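Local coordinates for protein SYE1 (Shewanella oneidensis, PDB 4AWT) that binds flavin mononucleotide and probably uses it to carry electrons from a nicotinamide cofactor to carbon-carbon double bonds, as in the old yellow enzymes, at residues E179-A182 with A183-Y186; D162-Q165 with A166-A170. The protein carries 1 engineered substitution. All blocks are in the same frame, centred on the assembly; numbering follows the deposited sequence. Where two conformers were deposited one is given.

Interaction 1 (E179-A182 with A183-Y186); sequences ELHA and ANGY. With FMN (flavin mononucleotide), chain B; BOG (octyl beta-D-glucopyranoside), chain D.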
loop_
_atom_site.group_PDB
_atom_site.type_symbol
_atom_site.label_atom_id
_atom_site.label_comp_id
_atom_site.label_asym_id
_atom_site.label_seq_id
_atom_site.Cartn_x
_atom_site.Cartn_y
_atom_site.Cartn_z
ATOM N N GLU A 179 -6.378 -0.513 -3.710
ATOM C CA GLU A 179 -5.476 0.601 -3.505
ATOM C C GLU A 179 -4.300 0.394 -4.419
ATOM O O GLU A 179 -3.601 -0.632 -4.367
ATOM C CB GLU A 179 -4.981 0.679 -2.061
ATOM C CG GLU A 179 -4.096 1.895 -1.828
ATOM C CD GLU A 179 -3.566 1.984 -0.409
ATOM O OE1 GLU A 179 -4.358 2.471 0.464
ATOM O OE2 GLU A 179 -2.418 1.589 -0.164
ATOM N N LEU A 180 -4.016 1.380 -5.281
ATOM C CA LEU A 180 -2.815 1.322 -6.104
ATOM C C LEU A 180 -1.624 1.760 -5.282
ATOM O O LEU A 180 -1.560 2.896 -4.821
ATOM C CB LEU A 180 -2.983 2.250 -7.290
ATOM C CG LEU A 180 -1.776 2.362 -8.217
ATOM C CD1 LEU A 180 -1.432 0.993 -8.815
ATOM C CD2 LEU A 180 -2.036 3.400 -9.295
ATOM N N HIS A 181 -0.640 0.877 -5.119
ATOM C CA HIS A 181 0.587 1.258 -4.408
ATOM C C HIS A 181 1.447 2.072 -5.383
ATOM O O HIS A 181 2.141 1.497 -6.222
ATOM C CB HIS A 181 1.347 0.053 -3.905
ATOM C CG HIS A 181 2.374 0.389 -2.872
ATOM N ND1 HIS A 181 2.782 1.655 -2.639
ATOM C CD2 HIS A 181 2.975 -0.457 -1.991
ATOM C CE1 HIS A 181 3.641 1.580 -1.641
ATOM N NE2 HIS A 181 3.776 0.341 -1.215
ATOM N N ALA A 182 1.401 3.385 -5.289
ATOM C CA ALA A 182 2.216 4.283 -6.063
ATOM C C ALA A 182 3.198 5.035 -5.180
ATOM O O ALA A 182 3.684 6.108 -5.550
ATOM C CB ALA A 182 1.346 5.232 -6.897
ATOM N N ALA A 183 3.562 4.414 -4.070
ATOM C CA ALA A 183 4.342 5.006 -2.992
ATOM C C ALA A 183 5.599 4.182 -2.735
ATOM O O ALA A 183 5.914 3.227 -3.435
ATOM C CB ALA A 183 3.447 5.151 -1.759
ATOM N N ASN A 184 6.313 4.608 -1.691
ATOM C CA ASN A 184 7.427 3.987 -1.017
ATOM C C ASN A 184 8.446 3.391 -2.000
ATOM O O ASN A 184 9.041 2.345 -1.731
ATOM C CB ASN A 184 6.935 2.980 0.009
ATOM C CG ASN A 184 6.130 3.686 1.074
ATOM O OD1 ASN A 184 6.076 4.897 1.138
ATOM N ND2 ASN A 184 5.484 2.918 1.915
ATOM N N GLY A 185 8.716 4.118 -3.069
ATOM C CA GLY A 185 9.818 3.786 -3.933
ATOM C C GLY A 185 9.554 2.673 -4.924
ATOM O O GLY A 185 10.510 2.243 -5.595
ATOM N N TYR A 186 8.318 2.219 -5.060
ATOM C CA TYR A 186 7.988 1.099 -5.947
ATOM C C TYR A 186 7.777 1.586 -7.371
ATOM O O TYR A 186 8.153 2.681 -7.730
ATOM C CB TYR A 186 6.894 0.247 -5.296
ATOM C CG TYR A 186 7.390 -0.334 -3.989
ATOM C CD1 TYR A 186 8.460 -1.220 -3.956
ATOM C CD2 TYR A 186 6.785 0.004 -2.788
ATOM C CE1 TYR A 186 8.923 -1.757 -2.779
ATOM C CE2 TYR A 186 7.232 -0.530 -1.605
ATOM C CZ TYR A 186 8.299 -1.403 -1.571
ATOM O OH TYR A 186 8.715 -1.889 -0.373
HETATM N N1 FMN B . 3.133 0.000 3.116
HETATM C C2 FMN B . 2.543 -0.326 1.973
HETATM O O2 FMN B . 2.025 0.540 1.218
HETATM N N3 FMN B . 2.478 -1.655 1.576
HETATM C C4 FMN B . 3.009 -2.692 2.326
HETATM O O4 FMN B . 2.814 -3.876 1.943
HETATM C C4A FMN B . 3.721 -2.321 3.464
HETATM N N5 FMN B . 4.373 -3.284 4.232
HETATM C C5A FMN B . 4.701 -2.937 5.571
HETATM C C6 FMN B . 5.096 -3.913 6.451
HETATM C C7 FMN B . 5.406 -3.619 7.801
HETATM C C7M FMN B . 5.711 -4.763 8.737
HETATM C C8 FMN B . 5.356 -2.318 8.204
HETATM C C8M FMN B . 5.640 -1.919 9.638
HETATM C C9 FMN B . 4.965 -1.306 7.305
HETATM C C9A FMN B . 4.623 -1.602 5.984
HETATM N N10 FMN B . 4.172 -0.602 5.098
HETATM C C10 FMN B . 3.664 -0.972 3.867
HETATM C "C1'" FMN B . 4.042 0.778 5.577
HETATM C "C2'" FMN B . 2.814 1.000 6.478
HETATM O "O2'" FMN B . 1.616 0.911 5.725
HETATM C "C3'" FMN B . 2.810 2.370 7.127
HETATM O "O3'" FMN B . 2.655 3.411 6.175
HETATM C "C4'" FMN B . 4.037 2.676 8.005
HETATM O "O4'" FMN B . 4.373 1.580 8.842
HETATM C "C5'" FMN B . 3.886 3.968 8.784
HETATM O "O5'" FMN B . 2.787 3.899 9.708
HETATM P P FMN B . 3.074 3.577 11.265
HETATM O O1P FMN B . 3.561 2.151 11.323
HETATM O O2P FMN B . 4.121 4.557 11.744
HETATM O O3P FMN B . 1.721 3.766 11.904
HETATM C C1 BOG D . 9.850 -3.521 4.030
HETATM O O1 BOG D . 10.536 -3.843 5.209
HETATM C C2 BOG D . 8.591 -4.313 3.869
HETATM O O2 BOG D . 8.857 -5.690 3.711
HETATM C C3 BOG D . 7.779 -3.884 2.636
HETATM O O3 BOG D . 6.512 -4.480 2.652
HETATM C C4 BOG D . 7.548 -2.369 2.734
HETATM O O4 BOG D . 6.886 -1.948 1.590
HETATM C C5 BOG D . 8.848 -1.600 2.940
HETATM O O5 BOG D . 9.434 -2.117 4.119
HETATM C C6 BOG D . 8.614 -0.118 3.080
HETATM O O6 BOG D . 9.902 0.466 3.172
HETATM C "C1'" BOG D . 11.922 -3.600 5.171
HETATM C "C2'" BOG D . 12.702 -4.111 6.379
HETATM C "C3'" BOG D . 12.085 -3.766 7.700
HETATM C "C4'" BOG D . 12.892 -3.852 8.990
HETATM C "C5'" BOG D . 12.186 -4.851 9.912
HETATM C "C6'" BOG D . 13.024 -6.121 10.072
HETATM C "C7'" BOG D . 12.288 -7.126 10.977
HETATM C "C8'" BOG D . 13.363 -8.052 11.534
HETATM O O HOH W 1 5.224 2.896 -6.407
HETATM O O HOH W 2 5.436 0.022 1.198
#

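Interaction 2 (D162-Q165 with A166-A170); sequences DYRQ and AALNA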
loop_
_atom_site.group_PDB
_atom_site.type_symbol
_atom_site.label_atom_id
_atom_site.label_comp_id
_atom_site.label_asym_id
_atom_site.label_seq_id
_atom_site.Cartn_x
_atom_site.Cartn_y
_atom_site.Cartn_z
ATOM N N ASP A 162 -1.713 -5.917 -16.554
ATOM C CA ASP A 162 -1.619 -6.703 -15.328
ATOM C C ASP A 162 -2.343 -5.997 -14.170
ATOM O O ASP A 162 -3.023 -6.634 -13.375
ATOM C CB ASP A 162 -0.184 -6.980 -14.976
ATOM C CG ASP A 162 0.567 -7.887 -15.940
ATOM O OD1 ASP A 162 -0.085 -8.578 -16.752
ATOM O OD2 ASP A 162 1.808 -7.928 -15.825
ATOM N N TYR A 163 -2.181 -4.675 -14.071
ATOM C CA TYR A 163 -2.933 -3.942 -13.056
ATOM C C TYR A 163 -4.419 -4.047 -13.266
ATOM O O TYR A 163 -5.191 -4.252 -12.332
ATOM C CB TYR A 163 -2.519 -2.481 -13.037
ATOM C CG TYR A 163 -1.334 -2.107 -12.203
ATOM C CD1 TYR A 163 -1.370 -2.225 -10.815
ATOM C CD2 TYR A 163 -0.160 -1.592 -12.767
ATOM C CE1 TYR A 163 -0.283 -1.872 -10.041
ATOM C CE2 TYR A 163 0.905 -1.202 -12.004
ATOM C CZ TYR A 163 0.852 -1.350 -10.617
ATOM O OH TYR A 163 1.937 -0.918 -9.896
ATOM N N ARG A 164 -4.852 -3.872 -14.522
ATOM C CA ARG A 164 -6.265 -3.907 -14.841
ATOM C C ARG A 164 -6.865 -5.245 -14.439
ATOM O O ARG A 164 -7.919 -5.329 -13.805
ATOM C CB ARG A 164 -6.437 -3.606 -16.346
ATOM C CG ARG A 164 -7.841 -3.148 -16.692
ATOM C CD ARG A 164 -8.002 -3.057 -18.213
ATOM N NE ARG A 164 -9.259 -2.475 -18.594
ATOM C CZ ARG A 164 -10.420 -3.086 -18.468
ATOM N NH1 ARG A 164 -10.512 -4.342 -18.035
ATOM N NH2 ARG A 164 -11.537 -2.450 -18.810
ATOM N N GLN A 165 -6.180 -6.316 -14.839
ATOM C CA GLN A 165 -6.683 -7.636 -14.518
ATOM C C GLN A 165 -6.647 -7.900 -13.017
ATOM O O GLN A 165 -7.545 -8.551 -12.484
ATOM C CB GLN A 165 -5.903 -8.707 -15.288
ATOM C CG GLN A 165 -6.483 -10.100 -15.088
ATOM C CD GLN A 165 -7.909 -10.228 -15.534
ATOM O OE1 GLN A 165 -8.814 -10.784 -14.794
ATOM N NE2 GLN A 165 -8.236 -9.750 -16.682
ATOM N N ALA A 166 -5.614 -7.405 -12.341
ATOM C CA ALA A 166 -5.519 -7.592 -10.904
ATOM C C ALA A 166 -6.688 -6.933 -10.190
ATOM O O ALA A 166 -7.177 -7.443 -9.190
ATOM C CB ALA A 166 -4.221 -7.053 -10.361
ATOM N N ALA A 167 -7.161 -5.781 -10.707
ATOM C CA ALA A 167 -8.322 -5.135 -10.119
ATOM C C ALA A 167 -9.557 -6.007 -10.258
ATOM O O ALA A 167 -10.360 -6.163 -9.331
ATOM C CB ALA A 167 -8.520 -3.776 -10.735
ATOM N N LEU A 168 -9.764 -6.602 -11.462
ATOM C CA LEU A 168 -10.866 -7.511 -11.654
ATOM C C LEU A 168 -10.717 -8.722 -10.736
ATOM O O LEU A 168 -11.711 -9.202 -10.162
ATOM C CB LEU A 168 -10.940 -7.967 -13.116
ATOM C CG LEU A 168 -11.247 -6.844 -14.100
ATOM C CD1 LEU A 168 -11.151 -7.446 -15.522
ATOM C CD2 LEU A 168 -12.589 -6.234 -13.867
ATOM N N ASN A 169 -9.500 -9.230 -10.591
ATOM C CA ASN A 169 -9.263 -10.372 -9.720
ATOM C C ASN A 169 -9.611 -10.013 -8.264
ATOM O O ASN A 169 -10.166 -10.848 -7.542
ATOM C CB ASN A 169 -7.821 -10.790 -9.815
ATOM C CG ASN A 169 -7.434 -11.359 -11.164
ATOM O OD1 ASN A 169 -8.305 -11.639 -12.008
ATOM N ND2 ASN A 169 -6.153 -11.546 -11.344
ATOM N N ALA A 170 -9.280 -8.802 -7.851
ATOM C CA ALA A 170 -9.624 -8.376 -6.493
ATOM C C ALA A 170 -11.129 -8.365 -6.292
ATOM O O ALA A 170 -11.632 -8.758 -5.243
ATOM C CB ALA A 170 -9.047 -7.001 -6.218
#

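Interaction 1 (E179-A182 with A183-Y186)
His181 lies between the flavin and the turn that follows its own strand. Its CG is anti to the backbone N (chi1 -164°), and with chi2 at -14° ND1 faces the amide of Ala183. There ND1 accepts a hydrogen bond from Ala183 N at 3.2 Å, with the donor tilted out of the ring plane. Ala183 CB sits in that plane, at the ring edge, 3.6 Å from His181 CE1. FMN O2 lies over one face of the imidazole. Tyr186 comes to the opposite face in an offset edge-to-face pair, with the planes at 72°; its CD2 is 3.4 Å from His181 NE2. A type I' turn from Ala183 to Tyr186 carries the tyrosine there. A water joins His181 NE2 (2.9 Å) to Asn184 ND2 (3.0 Å) beside the flavin. Old yellow enzymes typically use such a pair to hold a ligand oxygen, so the water probably occupies that place. Tyr186 OH bonds to octyl glucoside O4 and to Tyr68. This is the C-terminal mouth of a TIM barrel: strand 177-181 runs between strands 96-102 and 230-234, and the turn leads into helix 187-192.

Interaction 2 (D162-Q165 with A166-A170)
Leu168 packs back on Arg164 and Gln165, one turn earlier in helix 153-172. Its CB lies 3.5 Å from Gln165 O, over the backbone of the preceding turn. CG is anti to the carbonyl carbon (chi1 -65°), which turns it back toward the earlier turn, 3.7 Å from Arg164 O. With chi2 near 175° the chain carries on outward to CD1. That methyl reaches the edge of the Arg164 guanidinium, near its plane, with NH1 4.0 Å from CD1. The two side chains lie alongside each other and point the same way. Arg164 was deposited in two conformers, so both this touch and the salt bridge of NH2 to Asp223 hold for the one described. In this conformer the arginine chain is extended from CG to NE.

The backbone beneath is regular alpha helix. Ala166 N bonds to Asp162 O at 2.9 Å, Ala167 N to Tyr163 O at 3.0 Å, Leu168 N to Arg164 O at 3.2 Å, and Asn169 N to Gln165 O at 2.8 Å. The Asn169 side chain bonds away from the helix, through ND2 to Ile74 O. On the buried side, Ala166 touches Leu101 of strand 96-102, while Ala167 packs on Leu221 and Ile225 of helix 212-225.

The chemistry is divided by face. The small alanine methyls are consistent with a close fit to the barrel and to helix 212-225. On the more exposed side, Leu168 CD1 lies along the end of Arg164, whose charge is probably balanced by Asp223 of the neighbouring helix 212-225.

Interactions 1 and 2 follow each other in the chain, with interaction 2 first. Helix 153-172 lies outside the barrel and leads into strand 177-181, whose end carries interaction 1. Their centres are 16 Å apart, yet they touch: Leu180 CD1 lies 3.3 Å from Tyr163 CE1. Alternate residues of the strand face opposite ways. Leu180 packs outward on the helices, while Glu179 and His181 face the barrel interior. His181 and Asn184 of interaction 1 line the flavin pocket, with His181 NE2 3.0 Å from FMN O2. Interaction 2 is outer-layer packing; the side chain of Tyr163 is about 11 Å from the flavin.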